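Local structure of glyceraldehyde-3-phosphate dehydrogenase (Sulfolobus solfataricus, 1B7G) at residues A[151-165]-A[220-232]. The protein catalyses the phosphorylating oxidation of D-glyceraldehyde 3-phosphate in glycolysis, using NADP in preference to NAD as cofactor. The protein carries 1 engineered substitution. Numbering follows the deposited sequence.
Sequences VNKVSKVEKVRATIV and MHFINITLKDKVE. Unlike the reference sequence in segment 151-165: Lys159 (reference Asn).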
loop_
_atom_site.group_PDB
_atom_site.type_symbol
_atom_site.label_atom_id
_atom_site.label_comp_id
_atom_site.label_asym_id
_atom_site.label_seq_id
_atom_site.Cartn_x
_atom_site.Cartn_y
_atom_site.Cartn_z
ATOM N N VAL A 151 -22.574 -7.649 18.936
ATOM C CA VAL A 151 -24.019 -7.569 18.718
ATOM C C VAL A 151 -24.796 -8.163 19.891
ATOM O O VAL A 151 -25.883 -7.694 20.241
ATOM C CB VAL A 151 -24.469 -8.216 17.401
ATOM C CG1 VAL A 151 -25.972 -8.416 17.310
ATOM C CG2 VAL A 151 -24.036 -7.309 16.196
ATOM N N ASN A 152 -24.251 -9.198 20.486
ATOM C CA ASN A 152 -24.686 -9.956 21.619
ATOM C C ASN A 152 -24.934 -9.078 22.826
ATOM O O ASN A 152 -25.849 -9.350 23.585
ATOM C CB ASN A 152 -23.707 -11.104 21.934
ATOM C CG ASN A 152 -24.277 -12.194 22.809
ATOM O OD1 ASN A 152 -25.117 -13.037 22.440
ATOM N ND2 ASN A 152 -23.785 -12.234 24.052
ATOM N N LYS A 153 -24.280 -7.926 22.933
ATOM C CA LYS A 153 -24.577 -6.959 23.971
ATOM C C LYS A 153 -25.948 -6.315 23.798
ATOM O O LYS A 153 -26.529 -5.773 24.758
ATOM C CB LYS A 153 -23.515 -5.868 23.971
ATOM C CG LYS A 153 -22.122 -6.346 24.340
ATOM C CD LYS A 153 -21.146 -5.156 24.440
ATOM C CE LYS A 153 -19.711 -5.662 24.475
ATOM N NZ LYS A 153 -18.766 -4.748 25.162
ATOM N N VAL A 154 -26.465 -6.255 22.588
ATOM C CA VAL A 154 -27.769 -5.642 22.343
ATOM C C VAL A 154 -28.858 -6.684 22.584
ATOM O O VAL A 154 -29.845 -6.371 23.256
ATOM C CB VAL A 154 -27.872 -5.043 20.943
ATOM C CG1 VAL A 154 -29.277 -4.542 20.659
ATOM C CG2 VAL A 154 -26.851 -3.927 20.801
ATOM N N SER A 155 -28.606 -7.913 22.147
ATOM C CA SER A 155 -29.530 -9.013 22.357
ATOM C C SER A 155 -28.825 -10.314 22.015
ATOM O O SER A 155 -28.010 -10.372 21.076
ATOM C CB SER A 155 -30.812 -8.894 21.538
ATOM O OG SER A 155 -31.526 -10.114 21.566
ATOM N N LYS A 156 -29.106 -11.348 22.798
ATOM C CA LYS A 156 -28.386 -12.598 22.626
ATOM C C LYS A 156 -28.430 -13.100 21.177
ATOM O O LYS A 156 -29.523 -13.226 20.618
ATOM C CB LYS A 156 -29.011 -13.671 23.522
ATOM C CG LYS A 156 -28.073 -14.857 23.675
ATOM C CD LYS A 156 -28.676 -15.936 24.550
ATOM C CE LYS A 156 -27.936 -17.254 24.352
ATOM N NZ LYS A 156 -26.468 -17.101 24.475
ATOM N N VAL A 157 -27.288 -13.447 20.611
ATOM C CA VAL A 157 -27.224 -13.995 19.263
ATOM C C VAL A 157 -27.595 -15.470 19.341
ATOM O O VAL A 157 -26.937 -16.292 19.981
ATOM C CB VAL A 157 -25.840 -13.821 18.610
ATOM C CG1 VAL A 157 -25.730 -14.561 17.294
ATOM C CG2 VAL A 157 -25.587 -12.314 18.460
ATOM N N GLU A 158 -28.698 -15.776 18.670
ATOM C CA GLU A 158 -29.212 -17.143 18.722
ATOM C C GLU A 158 -28.818 -17.948 17.507
ATOM O O GLU A 158 -28.678 -19.172 17.581
ATOM C CB GLU A 158 -30.753 -17.022 18.838
ATOM C CG GLU A 158 -31.151 -16.405 20.167
ATOM C CD GLU A 158 -30.868 -17.327 21.343
ATOM O OE1 GLU A 158 -30.359 -18.451 21.132
ATOM O OE2 GLU A 158 -31.152 -16.932 22.484
ATOM N N LYS A 159 -28.591 -17.244 16.390
ATOM C CA LYS A 159 -28.226 -17.933 15.163
ATOM C C LYS A 159 -27.475 -17.051 14.161
ATOM O O LYS A 159 -27.723 -15.888 14.008
ATOM C CB LYS A 159 -29.507 -18.474 14.476
ATOM C CG LYS A 159 -29.123 -19.509 13.421
ATOM C CD LYS A 159 -30.254 -19.846 12.487
ATOM C CE LYS A 159 -31.403 -20.536 13.191
ATOM N NZ LYS A 159 -32.354 -21.120 12.194
ATOM N N VAL A 160 -26.475 -17.666 13.496
ATOM C CA VAL A 160 -25.684 -16.962 12.496
ATOM C C VAL A 160 -25.623 -17.806 11.212
ATOM O O VAL A 160 -25.244 -18.976 11.275
ATOM C CB VAL A 160 -24.223 -16.713 12.942
ATOM C CG1 VAL A 160 -23.389 -16.076 11.799
ATOM C CG2 VAL A 160 -24.136 -15.801 14.152
ATOM N N ARG A 161 -25.881 -17.132 10.098
ATOM C CA ARG A 161 -25.669 -17.757 8.784
ATOM C C ARG A 161 -24.802 -16.742 8.015
ATOM O O ARG A 161 -25.110 -15.550 8.082
ATOM C CB ARG A 161 -26.948 -18.067 8.011
ATOM C CG ARG A 161 -27.864 -19.107 8.707
ATOM C CD ARG A 161 -27.201 -20.464 8.695
ATOM N NE ARG A 161 -28.036 -21.535 9.262
ATOM C CZ ARG A 161 -27.943 -21.939 10.531
ATOM N NH1 ARG A 161 -27.049 -21.325 11.314
ATOM N NH2 ARG A 161 -28.696 -22.922 11.027
ATOM N N ALA A 162 -23.677 -17.209 7.460
ATOM C CA ALA A 162 -22.803 -16.248 6.806
ATOM C C ALA A 162 -22.196 -16.873 5.530
ATOM O O ALA A 162 -21.937 -18.050 5.469
ATOM C CB ALA A 162 -21.638 -15.849 7.729
ATOM N N THR A 163 -21.997 -15.973 4.607
ATOM C CA THR A 163 -21.256 -16.266 3.391
ATOM C C THR A 163 -19.994 -15.388 3.347
ATOM O O THR A 163 -20.033 -14.191 3.537
ATOM C CB THR A 163 -22.187 -15.985 2.202
ATOM O OG1 THR A 163 -23.036 -17.103 1.966
ATOM C CG2 THR A 163 -21.362 -15.733 0.936
ATOM N N ILE A 164 -18.874 -16.066 3.160
ATOM C CA ILE A 164 -17.556 -15.471 3.117
ATOM C C ILE A 164 -16.928 -15.518 1.723
ATOM O O ILE A 164 -16.636 -16.574 1.172
ATOM C CB ILE A 164 -16.612 -16.150 4.126
ATOM C CG1 ILE A 164 -17.165 -16.003 5.568
ATOM C CG2 ILE A 164 -15.227 -15.480 4.129
ATOM C CD1 ILE A 164 -16.503 -17.002 6.503
ATOM N N VAL A 165 -16.670 -14.335 1.184
ATOM C CA VAL A 165 -15.977 -14.205 -0.094
ATOM C C VAL A 165 -14.474 -13.975 0.186
ATOM O O VAL A 165 -14.148 -12.893 0.635
ATOM C CB VAL A 165 -16.546 -13.025 -0.887
ATOM C CG1 VAL A 165 -15.729 -12.794 -2.181
ATOM C CG2 VAL A 165 -18.031 -13.240 -1.136
ATOM N N MET A 220 -14.638 -10.368 2.174
ATOM C CA MET A 220 -15.896 -9.796 2.530
ATOM C C MET A 220 -16.830 -10.852 3.116
ATOM O O MET A 220 -16.859 -12.021 2.722
ATOM C CB MET A 220 -16.673 -9.013 1.449
ATOM C CG MET A 220 -16.205 -7.561 1.327
ATOM S SD MET A 220 -17.186 -6.566 0.224
ATOM C CE MET A 220 -18.620 -6.242 1.302
ATOM N N HIS A 221 -17.628 -10.391 4.111
ATOM C CA HIS A 221 -18.621 -11.268 4.716
ATOM C C HIS A 221 -20.045 -10.732 4.500
ATOM O O HIS A 221 -20.314 -9.578 4.533
ATOM C CB HIS A 221 -18.476 -11.483 6.239
ATOM C CG HIS A 221 -17.169 -12.115 6.641
ATOM N ND1 HIS A 221 -17.050 -12.845 7.825
ATOM C CD2 HIS A 221 -15.968 -12.129 6.059
ATOM C CE1 HIS A 221 -15.773 -13.294 7.886
ATOM N NE2 HIS A 221 -15.122 -12.844 6.855
ATOM N N PHE A 222 -20.971 -11.701 4.375
ATOM C CA PHE A 222 -22.382 -11.275 4.181
ATOM C C PHE A 222 -23.191 -12.080 5.192
ATOM O O PHE A 222 -23.088 -13.313 5.187
ATOM C CB PHE A 222 -22.851 -11.539 2.757
ATOM C CG PHE A 222 -22.004 -10.838 1.719
ATOM C CD1 PHE A 222 -22.207 -9.499 1.445
ATOM C CD2 PHE A 222 -20.974 -11.502 1.080
ATOM C CE1 PHE A 222 -21.407 -8.846 0.514
ATOM C CE2 PHE A 222 -20.167 -10.853 0.152
ATOM C CZ PHE A 222 -20.392 -9.521 -0.131
ATOM N N ILE A 223 -23.744 -11.383 6.180
ATOM C CA ILE A 223 -24.219 -12.169 7.320
ATOM C C ILE A 223 -25.654 -11.898 7.738
ATOM O O ILE A 223 -26.248 -10.906 7.433
ATOM C CB ILE A 223 -23.364 -11.983 8.591
ATOM C CG1 ILE A 223 -23.555 -10.544 9.074
ATOM C CG2 ILE A 223 -21.892 -12.296 8.382
ATOM C CD1 ILE A 223 -23.191 -10.441 10.560
ATOM N N ASN A 224 -26.173 -12.978 8.316
ATOM C CA ASN A 224 -27.564 -12.960 8.772
ATOM C C ASN A 224 -27.556 -13.488 10.219
ATOM O O ASN A 224 -27.235 -14.642 10.435
ATOM C CB ASN A 224 -28.417 -13.833 7.872
ATOM C CG ASN A 224 -29.854 -13.951 8.361
ATOM O OD1 ASN A 224 -30.194 -14.313 9.494
ATOM N ND2 ASN A 224 -30.771 -13.625 7.456
ATOM N N ILE A 225 -27.974 -12.585 11.104
ATOM C CA ILE A 225 -27.971 -12.948 12.535
ATOM C C ILE A 225 -29.425 -13.002 13.024
ATOM O O ILE A 225 -30.256 -12.177 12.662
ATOM C CB ILE A 225 -27.203 -11.884 13.349
ATOM C CG1 ILE A 225 -25.705 -11.817 12.995
ATOM C CG2 ILE A 225 -27.336 -12.133 14.860
ATOM C CD1 ILE A 225 -25.071 -10.529 13.519
ATOM N N THR A 226 -29.715 -14.042 13.845
ATOM C CA THR A 226 -31.046 -14.081 14.460
ATOM C C THR A 226 -30.857 -13.863 15.973
ATOM O O THR A 226 -29.990 -14.529 16.539
ATOM C CB THR A 226 -31.776 -15.419 14.252
ATOM O OG1 THR A 226 -31.815 -15.680 12.865
ATOM C CG2 THR A 226 -33.187 -15.354 14.845
ATOM N N LEU A 227 -31.488 -12.841 16.502
ATOM C CA LEU A 227 -31.362 -12.480 17.914
ATOM C C LEU A 227 -32.501 -13.053 18.765
ATOM O O LEU A 227 -33.565 -13.432 18.270
ATOM C CB LEU A 227 -31.393 -10.947 18.050
ATOM C CG LEU A 227 -30.385 -10.208 17.160
ATOM C CD1 LEU A 227 -30.597 -8.714 17.210
ATOM C CD2 LEU A 227 -28.969 -10.594 17.558
ATOM N N LYS A 228 -32.291 -13.072 20.076
ATOM C CA LYS A 228 -33.298 -13.664 20.971
ATOM C C LYS A 228 -34.534 -12.799 21.008
ATOM O O LYS A 228 -35.679 -13.241 21.053
ATOM C CB LYS A 228 -32.656 -13.830 22.349
ATOM C CG LYS A 228 -33.641 -13.991 23.510
ATOM C CD LYS A 228 -33.099 -15.031 24.485
ATOM C CE LYS A 228 -33.532 -14.754 25.914
ATOM N NZ LYS A 228 -33.252 -15.928 26.789
ATOM N N ASP A 229 -34.295 -11.491 21.059
ATOM C CA ASP A 229 -35.324 -10.493 21.164
ATOM C C ASP A 229 -35.386 -9.571 19.955
ATOM O O ASP A 229 -34.395 -9.460 19.234
ATOM C CB ASP A 229 -34.985 -9.614 22.418
ATOM C CG ASP A 229 -34.484 -10.510 23.546
ATOM O OD1 ASP A 229 -35.252 -11.419 23.939
ATOM O OD2 ASP A 229 -33.298 -10.358 23.941
ATOM N N LYS A 230 -36.520 -8.892 19.785
ATOM C CA LYS A 230 -36.666 -7.920 18.708
ATOM C C LYS A 230 -35.911 -6.674 19.141
ATOM O O LYS A 230 -35.906 -6.356 20.341
ATOM C CB LYS A 230 -38.129 -7.596 18.423
ATOM C CG LYS A 230 -39.036 -8.807 18.284
ATOM C CD LYS A 230 -40.476 -8.394 18.027
ATOM C CE LYS A 230 -41.389 -9.594 17.862
ATOM N NZ LYS A 230 -41.946 -10.069 19.160
ATOM N N VAL A 231 -35.169 -6.037 18.256
ATOM C CA VAL A 231 -34.376 -4.882 18.650
ATOM C C VAL A 231 -34.612 -3.710 17.704
ATOM O O VAL A 231 -35.129 -3.893 16.606
ATOM C CB VAL A 231 -32.852 -5.138 18.684
ATOM C CG1 VAL A 231 -32.454 -6.253 19.630
ATOM C CG2 VAL A 231 -32.295 -5.399 17.297
ATOM N N GLU A 232 -34.004 -2.586 18.079
ATOM C CA GLU A 232 -34.053 -1.396 17.222
ATOM C C GLU A 232 -32.735 -1.219 16.483
ATOM O O GLU A 232 -31.654 -1.402 17.059
ATOM C CB GLU A 232 -34.316 -0.177 18.113
ATOM C CG GLU A 232 -35.749 -0.061 18.601
ATOM C CD GLU A 232 -36.658 0.573 17.564
ATOM O OE1 GLU A 232 -36.207 0.771 16.412
ATOM O OE2 GLU A 232 -37.822 0.875 17.903
HETATM O O HOH W 1 -30.631 -11.206 25.281
#
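Strands 157-165 and 220-227 are antiparallel neighbours in the mixed sheet of the catalytic domain, paired from Val165 with Met220 to Val157 with Leu227. Close to the active site, Ile164 and His221 point the same way off the sheet: CG1 of Ile164 sits over the imidazole centre, 3.8 Å from the centroid and 7° off the normal, a CH-pi contact. With its CG anti to the carbonyl carbon (chi1 -61°), His221 turns that ring toward helix 139-152, where NE2 is hydrogen-bonded to Asn140, a residue of the inorganic phosphate site. Without the imidazole, as with an alanine here, Asn140 OD1 would probably lose this partner and a gap would open beside Ile164 CG1.

On the other face, CG2 of Val165 meets the Phe222 ring at its edge, in plane, 3.5 Å from CE2. Farther along, a classic beta bulge shifts the register by one residue: Thr226 O accepts from both Glu158 N (2.8 Å) and Lys159 N (3.1 Å), the first in the carbonyl plane and the second tilted 19° from it. Beyond the bulge, CD2 of Leu227 packs across CG1 of Val151, on helix 139-152, 3.7 Å away.

Where the chain before strand 157-165 meets the chain after strand 220-227, Ser155 OG donates to Asp229 OD2 from above the carboxylate plane (3.0 Å), and a water accepting from Lys156 N donates to the same oxygen. Alongside, Val231 CG1 rests against Ser155 CB at 3.6 Å and also touches Val154, whose side chain reaches helix 233-241.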